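Local coordinates for protein alternansucrase (Leuconostoc mesenteroides, PDB 6HVG) that is a multidomain glycoside hydrolase family 70 member that carries a calcium ion and flanking repeats of the choline-binding and cell-wall-binding type, at residues 388-393 against 1285-1290; 452-457 against 466-471; 1189-1194 against 1259-1264; 1299-1304 against 1332-1337. All blocks are in the same frame, centred on the assembly; numbering follows the deposited sequence.

Contact 1: 388-393 against 1285-1290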
# COMPACT_ATOMS: atom_id res chain seq x y z
N GLU A 388 7.57 -46.72 28.45
CA GLU A 388 6.31 -47.45 28.49
C GLU A 388 5.16 -46.80 27.71
O GLU A 388 4.22 -47.47 27.31
CB GLU A 388 5.90 -47.75 29.95
CG GLU A 388 5.42 -46.57 30.80
CD GLU A 388 6.54 -45.82 31.52
OE1 GLU A 388 7.73 -46.02 31.16
OE2 GLU A 388 6.21 -45.02 32.43
N ASN A 389 5.24 -45.50 27.46
CA ASN A 389 4.18 -44.80 26.75
C ASN A 389 4.38 -44.72 25.24
O ASN A 389 3.44 -44.42 24.52
CB ASN A 389 4.05 -43.38 27.30
CG ASN A 389 3.87 -43.35 28.79
OD1 ASN A 389 3.31 -44.27 29.38
ND2 ASN A 389 4.34 -42.31 29.41
N THR A 390 5.58 -45.01 24.76
CA THR A 390 5.86 -44.90 23.33
C THR A 390 4.92 -45.76 22.47
O THR A 390 4.30 -45.24 21.56
CB THR A 390 7.33 -45.22 23.02
OG1 THR A 390 8.17 -44.33 23.75
CG2 THR A 390 7.65 -45.09 21.54
N PRO A 391 4.81 -47.07 22.73
CA PRO A 391 3.90 -47.87 21.89
C PRO A 391 2.44 -47.42 21.93
O PRO A 391 1.72 -47.64 20.97
CB PRO A 391 4.03 -49.30 22.44
CG PRO A 391 4.69 -49.17 23.75
CD PRO A 391 5.45 -47.89 23.77
N HIS A 392 2.02 -46.81 23.04
CA HIS A 392 0.65 -46.32 23.17
C HIS A 392 0.42 -45.02 22.38
O HIS A 392 -0.57 -44.88 21.68
CB HIS A 392 0.28 -46.10 24.65
CG HIS A 392 0.40 -47.34 25.51
ND1 HIS A 392 0.06 -48.60 25.06
CD2 HIS A 392 0.81 -47.50 26.79
CE1 HIS A 392 0.27 -49.48 26.02
NE2 HIS A 392 0.71 -48.84 27.08
N ASN A 393 1.35 -44.07 22.47
CA ASN A 393 1.23 -42.80 21.78
C ASN A 393 1.65 -42.85 20.31
O ASN A 393 1.41 -41.89 19.59
CB ASN A 393 2.04 -41.70 22.47
CG ASN A 393 1.35 -41.14 23.70
OD1 ASN A 393 0.12 -41.14 23.80
ND2 ASN A 393 2.13 -40.66 24.64
N LEU A 1285 6.68 -41.77 16.62
CA LEU A 1285 5.36 -42.02 16.11
C LEU A 1285 5.24 -43.38 15.46
O LEU A 1285 4.12 -43.88 15.37
CB LEU A 1285 4.93 -40.93 15.13
CG LEU A 1285 4.47 -39.59 15.74
CD1 LEU A 1285 3.41 -39.77 16.81
CD2 LEU A 1285 5.63 -38.88 16.34
N GLN A 1286 6.36 -43.99 15.07
CA GLN A 1286 6.35 -45.35 14.51
C GLN A 1286 6.77 -46.42 15.50
O GLN A 1286 7.07 -47.55 15.12
CB GLN A 1286 7.29 -45.42 13.33
CG GLN A 1286 6.97 -44.46 12.21
CD GLN A 1286 7.96 -44.61 11.08
OE1 GLN A 1286 9.17 -44.60 11.30
NE2 GLN A 1286 7.45 -44.79 9.87
N ASN A 1287 6.75 -46.07 16.78
CA ASN A 1287 7.20 -46.95 17.87
C ASN A 1287 8.60 -47.43 17.66
O ASN A 1287 8.86 -48.63 17.76
CB ASN A 1287 6.24 -48.14 18.08
CG ASN A 1287 6.46 -48.85 19.42
OD1 ASN A 1287 6.95 -48.28 20.38
ND2 ASN A 1287 6.14 -50.12 19.46
N LYS A 1288 9.50 -46.53 17.31
CA LYS A 1288 10.89 -46.85 17.20
C LYS A 1288 11.55 -45.94 18.17
O LYS A 1288 10.93 -45.00 18.64
CB LYS A 1288 11.41 -46.63 15.79
CG LYS A 1288 10.82 -47.60 14.79
CD LYS A 1288 11.59 -47.51 13.47
CE LYS A 1288 10.92 -48.31 12.35
NZ LYS A 1288 10.82 -49.76 12.71
N ASP A 1289 12.81 -46.21 18.47
CA ASP A 1289 13.55 -45.45 19.47
C ASP A 1289 14.24 -44.24 18.87
O ASP A 1289 15.03 -44.38 17.94
CB ASP A 1289 14.60 -46.32 20.13
CG ASP A 1289 15.39 -45.58 21.20
OD1 ASP A 1289 14.85 -44.68 21.88
OD2 ASP A 1289 16.57 -45.91 21.38
N ALA A 1290 13.89 -43.07 19.37
CA ALA A 1290 14.40 -41.81 18.88
C ALA A 1290 15.41 -41.32 19.89
O ALA A 1290 15.06 -41.08 21.02
CB ALA A 1290 13.27 -40.80 18.73
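L1285 meets helix 390-393 through a single methyl: its CD1 lies 4.0 Å from the backbone O of N393. The side chain sets off away from that helix and only the branch at its end reaches back. The oxygen it approaches accepts a hydrogen bond from Y416 OH, while the backbone of L1285 bonds with A395.

N1287 carries most of the contact. With CG anti to the backbone N (chi1 -164°), its amide is brought up against T390 and P391. OD1 lies 3.4 Å from P391 N, but a proline nitrogen has no hydrogen to give, and the pair is not a bond. ND2 is 3.7 Å from P391 CB, which places both ends of the amide beside the same residue. From T390 the methyl does the touching, CG2 standing 3.5 Å from N1287 OD1; the hydroxyl OG1 is engaged by N387 N instead.

K1288 adds its backbone O, 4.4 Å from T390 CG2, and its side chain starts away from the helix. Farther on, D1289 OD1 bonds to S384 OG, and A1290 pairs through its backbone with Q385.

The example illustrates how an amide can serve as a packing surface. No hydrogen bond crosses between the two segments, so a polar group set obliquely against proline and a threonine methyl supplies van der Waals contact, while the polar ties to S384, Q385 and A395 come from residues flanking the helix.

Contact 2: 452-457 against 466-471; sequences NYLNFM and TTYTAA
L454 borders the ring of Y468, its CB lying in plane at the ring edge, while CD1 comes in obliquely to 3.7 Å from Y468 CD2. One face of the same ring carries T466 CB from its own segment, 3.4 Å above the plane and displaced toward the rim. Within helix 447-462, M457 CG covers one face of the Y453 ring in a similar offset way.

The other flat group is the amide of N455, turned toward the loop with CG anti to the carbonyl carbon (chi1 -67°). Its ND2 donates to Y468 O at 3.1 Å. At the acceptor the nitrogen lies in the carbonyl plane on a lone pair, with a C=O...donor angle of 123°; relative to the N455 amide the oxygen is tilted 27° out of plane. Y468 N is also modelled as donating to N455 OD1, at 3.0 Å, but that oxygen sits too near T466 in the model for its position to be trusted.

Taken together, the bond from ND2 to Y468 O is the firmer link; if OD1 is placed correctly, the same amide would also accept from Y468 N. The asparagine ties the loop leaving helix 447-462 back to the helix flank, and L454 supplies the apolar half of the joint.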
# COMPACT_ATOMS: atom_id res chain seq x y z
N ASN A 452 8.03 -24.39 25.45
CA ASN A 452 6.99 -23.37 25.33
C ASN A 452 5.59 -23.99 25.40
O ASN A 452 4.71 -23.46 26.07
CB ASN A 452 7.15 -22.56 24.04
CG ASN A 452 8.33 -21.62 24.09
OD1 ASN A 452 8.84 -21.29 25.14
ND2 ASN A 452 8.75 -21.15 22.93
N TYR A 453 5.40 -25.12 24.72
CA TYR A 453 4.16 -25.86 24.79
C TYR A 453 3.83 -26.21 26.24
O TYR A 453 2.72 -25.98 26.68
CB TYR A 453 4.24 -27.15 23.97
CG TYR A 453 3.17 -28.18 24.29
CD1 TYR A 453 1.93 -28.14 23.67
CD2 TYR A 453 3.41 -29.20 25.18
CE1 TYR A 453 0.96 -29.09 23.95
CE2 TYR A 453 2.45 -30.16 25.47
CZ TYR A 453 1.23 -30.11 24.85
OH TYR A 453 0.30 -31.07 25.17
N LEU A 454 4.80 -26.75 26.97
CA LEU A 454 4.60 -27.15 28.35
C LEU A 454 4.22 -25.99 29.23
O LEU A 454 3.26 -26.09 30.00
CB LEU A 454 5.86 -27.81 28.93
CG LEU A 454 6.23 -29.14 28.30
CD1 LEU A 454 7.60 -29.56 28.78
CD2 LEU A 454 5.22 -30.24 28.61
N ASN A 455 4.94 -24.88 29.11
CA ASN A 455 4.62 -23.68 29.87
C ASN A 455 3.23 -23.11 29.52
O ASN A 455 2.50 -22.68 30.40
CB ASN A 455 5.66 -22.59 29.65
CG ASN A 455 7.00 -22.95 30.22
OD1 ASN A 455 7.13 -23.92 30.96
ND2 ASN A 455 8.00 -22.18 29.89
N PHE A 456 2.86 -23.11 28.24
CA PHE A 456 1.57 -22.60 27.81
C PHE A 456 0.39 -23.45 28.35
O PHE A 456 -0.57 -22.91 28.89
CB PHE A 456 1.52 -22.52 26.29
CG PHE A 456 0.25 -21.96 25.74
CD1 PHE A 456 0.09 -20.60 25.60
CD2 PHE A 456 -0.75 -22.80 25.27
CE1 PHE A 456 -1.07 -20.08 25.05
CE2 PHE A 456 -1.92 -22.29 24.74
CZ PHE A 456 -2.08 -20.92 24.65
N MET A 457 0.47 -24.77 28.19
CA MET A 457 -0.59 -25.67 28.65
C MET A 457 -0.71 -25.66 30.17
O MET A 457 -1.83 -25.71 30.69
CB MET A 457 -0.35 -27.09 28.19
CG MET A 457 -0.41 -27.27 26.68
SD MET A 457 -2.06 -27.29 25.98
CE MET A 457 -2.02 -25.78 25.05
N THR A 466 4.99 -24.23 34.99
CA THR A 466 6.39 -24.52 34.86
C THR A 466 7.10 -23.45 34.06
O THR A 466 6.59 -22.94 33.07
CB THR A 466 6.62 -25.91 34.21
OG1 THR A 466 5.88 -26.02 32.97
CG2 THR A 466 6.19 -27.04 35.15
N THR A 467 8.29 -23.10 34.51
CA THR A 467 9.23 -22.28 33.75
C THR A 467 10.23 -23.22 33.11
O THR A 467 11.22 -23.59 33.71
CB THR A 467 9.99 -21.32 34.68
OG1 THR A 467 9.15 -20.92 35.76
CG2 THR A 467 10.49 -20.11 33.88
N TYR A 468 9.96 -23.63 31.90
CA TYR A 468 10.91 -24.44 31.18
C TYR A 468 11.60 -23.70 30.05
O TYR A 468 10.97 -22.93 29.34
CB TYR A 468 10.21 -25.70 30.68
CG TYR A 468 9.89 -26.73 31.74
CD1 TYR A 468 10.79 -27.02 32.77
CD2 TYR A 468 8.69 -27.45 31.68
CE1 TYR A 468 10.48 -27.99 33.72
CE2 TYR A 468 8.37 -28.40 32.63
CZ TYR A 468 9.26 -28.67 33.65
OH TYR A 468 8.95 -29.65 34.58
N THR A 469 12.89 -23.92 29.91
CA THR A 469 13.69 -23.32 28.86
C THR A 469 14.17 -24.47 27.98
O THR A 469 14.04 -25.65 28.33
CB THR A 469 14.87 -22.53 29.45
OG1 THR A 469 14.35 -21.73 30.49
CG2 THR A 469 15.52 -21.59 28.46
N ALA A 470 14.64 -24.11 26.81
CA ALA A 470 15.27 -25.06 25.92
C ALA A 470 16.43 -25.77 26.62
O ALA A 470 16.77 -26.88 26.27
CB ALA A 470 15.73 -24.33 24.67
N ALA A 471 17.02 -25.13 27.62
CA ALA A 471 18.12 -25.73 28.38
C ALA A 471 17.73 -26.88 29.30
O ALA A 471 18.58 -27.66 29.73
CB ALA A 471 18.85 -24.65 29.18

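Contact 3: 1189-1194 against 1259-1264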
# COMPACT_ATOMS: atom_id res chain seq x y z
N ASN A 1189 12.24 -20.88 -1.09
CA ASN A 1189 11.87 -22.24 -1.44
C ASN A 1189 11.38 -23.08 -0.27
O ASN A 1189 11.73 -24.25 -0.18
CB ASN A 1189 13.02 -22.93 -2.15
CG ASN A 1189 13.40 -22.24 -3.45
OD1 ASN A 1189 12.58 -22.05 -4.33
ND2 ASN A 1189 14.65 -21.90 -3.59
N LEU A 1190 10.55 -22.50 0.60
CA LEU A 1190 9.97 -23.22 1.75
C LEU A 1190 8.56 -23.74 1.46
O LEU A 1190 7.83 -23.15 0.67
CB LEU A 1190 9.87 -22.32 2.99
CG LEU A 1190 11.16 -21.64 3.45
CD1 LEU A 1190 10.89 -20.89 4.75
CD2 LEU A 1190 12.28 -22.63 3.65
N LEU A 1191 8.19 -24.83 2.11
CA LEU A 1191 6.87 -25.38 1.93
C LEU A 1191 5.90 -24.59 2.79
O LEU A 1191 6.19 -24.22 3.94
CB LEU A 1191 6.81 -26.89 2.26
CG LEU A 1191 7.68 -27.85 1.44
CD1 LEU A 1191 7.09 -29.26 1.46
CD2 LEU A 1191 7.87 -27.42 -0.00
N TYR A 1192 4.73 -24.32 2.21
CA TYR A 1192 3.76 -23.41 2.79
C TYR A 1192 2.38 -23.92 2.45
O TYR A 1192 2.19 -24.49 1.37
CB TYR A 1192 3.94 -22.03 2.17
CG TYR A 1192 3.30 -20.90 2.92
CD1 TYR A 1192 3.95 -20.31 3.99
CD2 TYR A 1192 2.10 -20.37 2.53
CE1 TYR A 1192 3.38 -19.25 4.67
CE2 TYR A 1192 1.52 -19.32 3.20
CZ TYR A 1192 2.17 -18.76 4.27
OH TYR A 1192 1.58 -17.71 4.95
N VAL A 1193 1.45 -23.75 3.38
CA VAL A 1193 0.06 -24.09 3.15
C VAL A 1193 -0.64 -22.83 2.69
O VAL A 1193 -0.73 -21.87 3.44
CB VAL A 1193 -0.63 -24.60 4.42
CG1 VAL A 1193 -2.12 -24.74 4.21
CG2 VAL A 1193 -0.05 -25.94 4.82
N ALA A 1194 -1.13 -22.84 1.46
CA ALA A 1194 -1.86 -21.72 0.91
C ALA A 1194 -3.29 -22.14 0.61
O ALA A 1194 -3.60 -23.32 0.55
CB ALA A 1194 -1.19 -21.25 -0.36
N TYR A 1259 7.65 -22.26 8.85
CA TYR A 1259 7.73 -23.71 9.11
C TYR A 1259 6.48 -24.25 9.79
O TYR A 1259 6.56 -25.03 10.73
CB TYR A 1259 8.99 -24.04 9.91
CG TYR A 1259 10.25 -23.63 9.18
CD1 TYR A 1259 10.68 -24.34 8.07
CD2 TYR A 1259 10.99 -22.50 9.58
CE1 TYR A 1259 11.82 -23.96 7.38
CE2 TYR A 1259 12.14 -22.12 8.89
CZ TYR A 1259 12.55 -22.85 7.80
OH TYR A 1259 13.68 -22.48 7.10
N TYR A 1260 5.32 -23.83 9.30
CA TYR A 1260 4.03 -24.40 9.69
C TYR A 1260 3.90 -25.80 9.09
O TYR A 1260 3.22 -26.65 9.65
CB TYR A 1260 2.91 -23.48 9.20
CG TYR A 1260 1.50 -23.90 9.52
CD1 TYR A 1260 1.04 -23.90 10.81
CD2 TYR A 1260 0.61 -24.26 8.51
CE1 TYR A 1260 -0.25 -24.26 11.10
CE2 TYR A 1260 -0.68 -24.64 8.79
CZ TYR A 1260 -1.11 -24.64 10.08
OH TYR A 1260 -2.41 -25.02 10.36
N VAL A 1261 4.54 -26.02 7.94
CA VAL A 1261 4.69 -27.35 7.37
C VAL A 1261 5.89 -28.00 8.05
O VAL A 1261 7.00 -27.48 7.98
CB VAL A 1261 4.96 -27.30 5.86
CG1 VAL A 1261 5.10 -28.72 5.29
CG2 VAL A 1261 3.85 -26.56 5.12
N LEU A 1262 5.66 -29.12 8.73
CA LEU A 1262 6.62 -29.66 9.68
C LEU A 1262 7.79 -30.40 9.06
O LEU A 1262 7.64 -31.11 8.08
CB LEU A 1262 5.92 -30.58 10.67
CG LEU A 1262 4.87 -29.87 11.52
CD1 LEU A 1262 4.06 -30.85 12.35
CD2 LEU A 1262 5.56 -28.86 12.42
N LYS A 1263 8.94 -30.21 9.68
CA LYS A 1263 10.24 -30.53 9.12
C LYS A 1263 11.16 -31.02 10.22
O LYS A 1263 11.01 -30.63 11.37
CB LYS A 1263 10.77 -29.24 8.49
CG LYS A 1263 12.07 -29.28 7.71
CD LYS A 1263 12.74 -27.92 7.80
CE LYS A 1263 13.82 -27.64 6.78
NZ LYS A 1263 14.54 -26.39 7.15
N ASP A 1264 12.09 -31.90 9.86
CA ASP A 1264 13.12 -32.36 10.77
C ASP A 1264 14.35 -31.51 10.55
O ASP A 1264 14.82 -31.40 9.41
CB ASP A 1264 13.45 -33.81 10.47
CG ASP A 1264 14.71 -34.27 11.15
OD1 ASP A 1264 14.77 -34.19 12.39
OD2 ASP A 1264 15.65 -34.67 10.45
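V1193 and V1261 share one rotamer, CG1 anti to the backbone N (chi1 171° in V1193), and each thereby keeps CG2 anti to the carbonyl carbon. The two CG2 methyls meet at 4.0 Å. The same methyl of V1193 touches Y1260 at the ring edge, near the ring plane, 4.1 Å from CD2. Y1260 has its CG anti to the backbone N as well (chi1 -180°), and its hydroxyl goes on to D413.

V1261 also leans on the main chain of the strand: its CG2 is 3.5 Å from L1191 O, and its CG1 is 3.9 Å from L1191 CB. At the other end Y1259 starts away from the strand, yet its ring returns to L1190. There both methyls of the leucine fork come up to the phenolic end from the same side of the ring, CD2 lying 3.7 Å from Y1259 OH and CD1, coming in obliquely, 4.0 Å from Y1259 CZ.

No hydrogen bond passes between the segments, so the loop covers strand 1190-1197 without prolonging its sheet; its own backbone bonds run to N514 and L410. That strand is an outermost member of a six-stranded antiparallel sheet, and at its start N1189 and L1190 both face A1172 in a G1 beta bulge. Such a twisted antiparallel sheet is consistent with domain B of family 70 enzymes, here packed by its edge strand against an adjoining loop region.

Contact 4: 1299-1304 against 1332-1337; sequences SGVKYY and MVRSQQ
V1301 and M1332 are joined by one direct backbone bond, from M1332 N to V1301 O at 2.9 Å, and it is nearly straight, with an N-H...acceptor angle of 173°. The donor lies in the carbonyl plane of V1301. On the other side of the pair, V1301 N and M1332 O are connected through a water: the water accepts from V1301 N and donates to M1332 O, each at 2.9 Å. It also accepts from R1334 NE, which gives it three partners and makes it part of the joint. The backbones are thus joined once directly and once through water.

The side chains of V1301 and M1332 lie side by side and point the same way. The methionine bends at its last torsion (chi3 -68°), placing CE 3.8 Å from V1301 CG1. R1334 approaches the turn before the strand: G1300 CA lies obliquely to its guanidinium, 4.0 Å from NH2. S1299 O is at the edge of that group, near its plane, but 4.2 Å from NH2 and not bonded. The polar hold of R1334 on this segment therefore runs through NE and the water.

Around the joint, strand 1301-1304 pairs antiparallel with strand 1294-1296 in a hairpin, K1302 bonding with I1295. M1332 packs on F1294 of that hairpin and on Y1324 and F1326 of strand 1323-1326, while V1333 makes a backbone bond with Y1325. The stacking of one hairpin on the next is consistent with a choline-binding-type repeat array, with the segment 1332-1337 leading on toward strand 1342-1345.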
# COMPACT_ATOMS: atom_id res chain seq x y z
N SER A 1299 36.22 -39.22 16.25
CA SER A 1299 36.29 -38.29 15.11
C SER A 1299 35.75 -36.87 15.41
O SER A 1299 36.33 -35.89 14.95
CB SER A 1299 35.56 -38.88 13.90
OG SER A 1299 36.20 -40.08 13.49
N GLY A 1300 34.66 -36.77 16.17
CA GLY A 1300 34.09 -35.47 16.45
C GLY A 1300 32.73 -35.53 17.12
O GLY A 1300 32.33 -36.58 17.63
N VAL A 1301 31.99 -34.43 17.09
CA VAL A 1301 30.67 -34.36 17.74
C VAL A 1301 29.54 -34.55 16.75
O VAL A 1301 29.58 -34.03 15.64
CB VAL A 1301 30.49 -33.03 18.46
CG1 VAL A 1301 29.24 -33.04 19.31
CG2 VAL A 1301 31.69 -32.76 19.34
N LYS A 1302 28.55 -35.34 17.14
CA LYS A 1302 27.37 -35.60 16.33
C LYS A 1302 26.15 -35.09 17.07
O LYS A 1302 26.21 -34.88 18.29
CB LYS A 1302 27.23 -37.10 16.09
CG LYS A 1302 28.43 -37.71 15.39
CD LYS A 1302 28.23 -39.17 15.02
CE LYS A 1302 28.15 -40.04 16.26
NZ LYS A 1302 27.89 -41.42 15.79
N TYR A 1303 25.04 -34.90 16.36
CA TYR A 1303 23.79 -34.50 17.00
C TYR A 1303 22.61 -35.23 16.42
O TYR A 1303 22.57 -35.47 15.22
CB TYR A 1303 23.56 -32.99 16.85
CG TYR A 1303 22.20 -32.54 17.35
CD1 TYR A 1303 21.98 -32.26 18.69
CD2 TYR A 1303 21.14 -32.41 16.47
CE1 TYR A 1303 20.72 -31.88 19.14
CE2 TYR A 1303 19.91 -32.01 16.91
CZ TYR A 1303 19.69 -31.75 18.23
OH TYR A 1303 18.44 -31.32 18.62
N TYR A 1304 21.67 -35.61 17.27
CA TYR A 1304 20.45 -36.28 16.84
C TYR A 1304 19.24 -35.44 17.27
O TYR A 1304 19.15 -35.02 18.42
CB TYR A 1304 20.37 -37.68 17.45
CG TYR A 1304 21.29 -38.67 16.80
CD1 TYR A 1304 22.66 -38.70 17.10
CD2 TYR A 1304 20.81 -39.59 15.90
CE1 TYR A 1304 23.51 -39.61 16.49
CE2 TYR A 1304 21.64 -40.51 15.29
CZ TYR A 1304 22.97 -40.51 15.58
OH TYR A 1304 23.75 -41.42 14.93
N MET A 1332 30.06 -32.00 13.62
CA MET A 1332 30.16 -30.59 13.94
C MET A 1332 31.48 -30.04 13.44
O MET A 1332 32.51 -30.69 13.57
CB MET A 1332 30.07 -30.43 15.47
CG MET A 1332 30.22 -29.04 16.00
SD MET A 1332 30.27 -28.99 17.80
CE MET A 1332 28.59 -29.47 18.17
N VAL A 1333 31.45 -28.84 12.88
CA VAL A 1333 32.67 -28.17 12.43
C VAL A 1333 33.23 -27.39 13.59
O VAL A 1333 32.49 -26.67 14.28
CB VAL A 1333 32.37 -27.20 11.25
CG1 VAL A 1333 33.52 -26.25 10.99
CG2 VAL A 1333 32.01 -28.00 9.99
N ARG A 1334 34.54 -27.52 13.81
CA ARG A 1334 35.21 -26.90 14.94
C ARG A 1334 36.60 -26.46 14.54
O ARG A 1334 37.26 -27.15 13.78
CB ARG A 1334 35.33 -27.92 16.09
CG ARG A 1334 34.02 -28.57 16.53
CD ARG A 1334 34.21 -29.54 17.69
NE ARG A 1334 34.91 -30.74 17.23
CZ ARG A 1334 35.97 -31.28 17.82
NH1 ARG A 1334 36.47 -30.78 18.94
NH2 ARG A 1334 36.51 -32.35 17.26
N SER A 1335 37.09 -25.36 15.08
CA SER A 1335 38.42 -24.88 14.73
C SER A 1335 39.49 -25.68 15.45
O SER A 1335 39.35 -26.02 16.63
CB SER A 1335 38.57 -23.38 15.01
OG SER A 1335 38.53 -23.09 16.40
N GLN A 1336 40.56 -25.96 14.73
CA GLN A 1336 41.69 -26.73 15.25
C GLN A 1336 42.76 -25.72 15.64
O GLN A 1336 42.70 -24.58 15.20
CB GLN A 1336 42.20 -27.68 14.18
CG GLN A 1336 41.11 -28.57 13.58
CD GLN A 1336 40.48 -29.51 14.60
OE1 GLN A 1336 41.16 -30.04 15.49
NE2 GLN A 1336 39.16 -29.71 14.49
N GLN A 1337 43.72 -26.11 16.47
CA GLN A 1337 44.81 -25.20 16.88
C GLN A 1337 45.71 -24.85 15.69
O GLN A 1337 46.03 -25.71 14.86
CB GLN A 1337 45.64 -25.81 18.02
O HOH W 1 33.49 -32.58 15.49

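In the fold
All four contacts lie on one side of the chain's centre, their centres 22 to 30 Å apart and none touching another. Contacts 1 and 2 are the closest pair by centres, about 22 Å; contact 4 lies about 29 Å from contacts 2 and 3. Along the chain, contact 1 brackets contacts 2 and 3, joining segments 892 residues apart, and contact 4 follows after it. The segments 1259-1264 and 1285-1290 share the long loop region between strands 1248-1252 and 1291-1292, which therefore links contact 3, on the six-stranded sheet, to contact 1. Contact 1 alone brings early and late chain together, consistent with the doubling-back course of family 70 proteins, while contacts 2, 3 and 4 join parts closer in sequence.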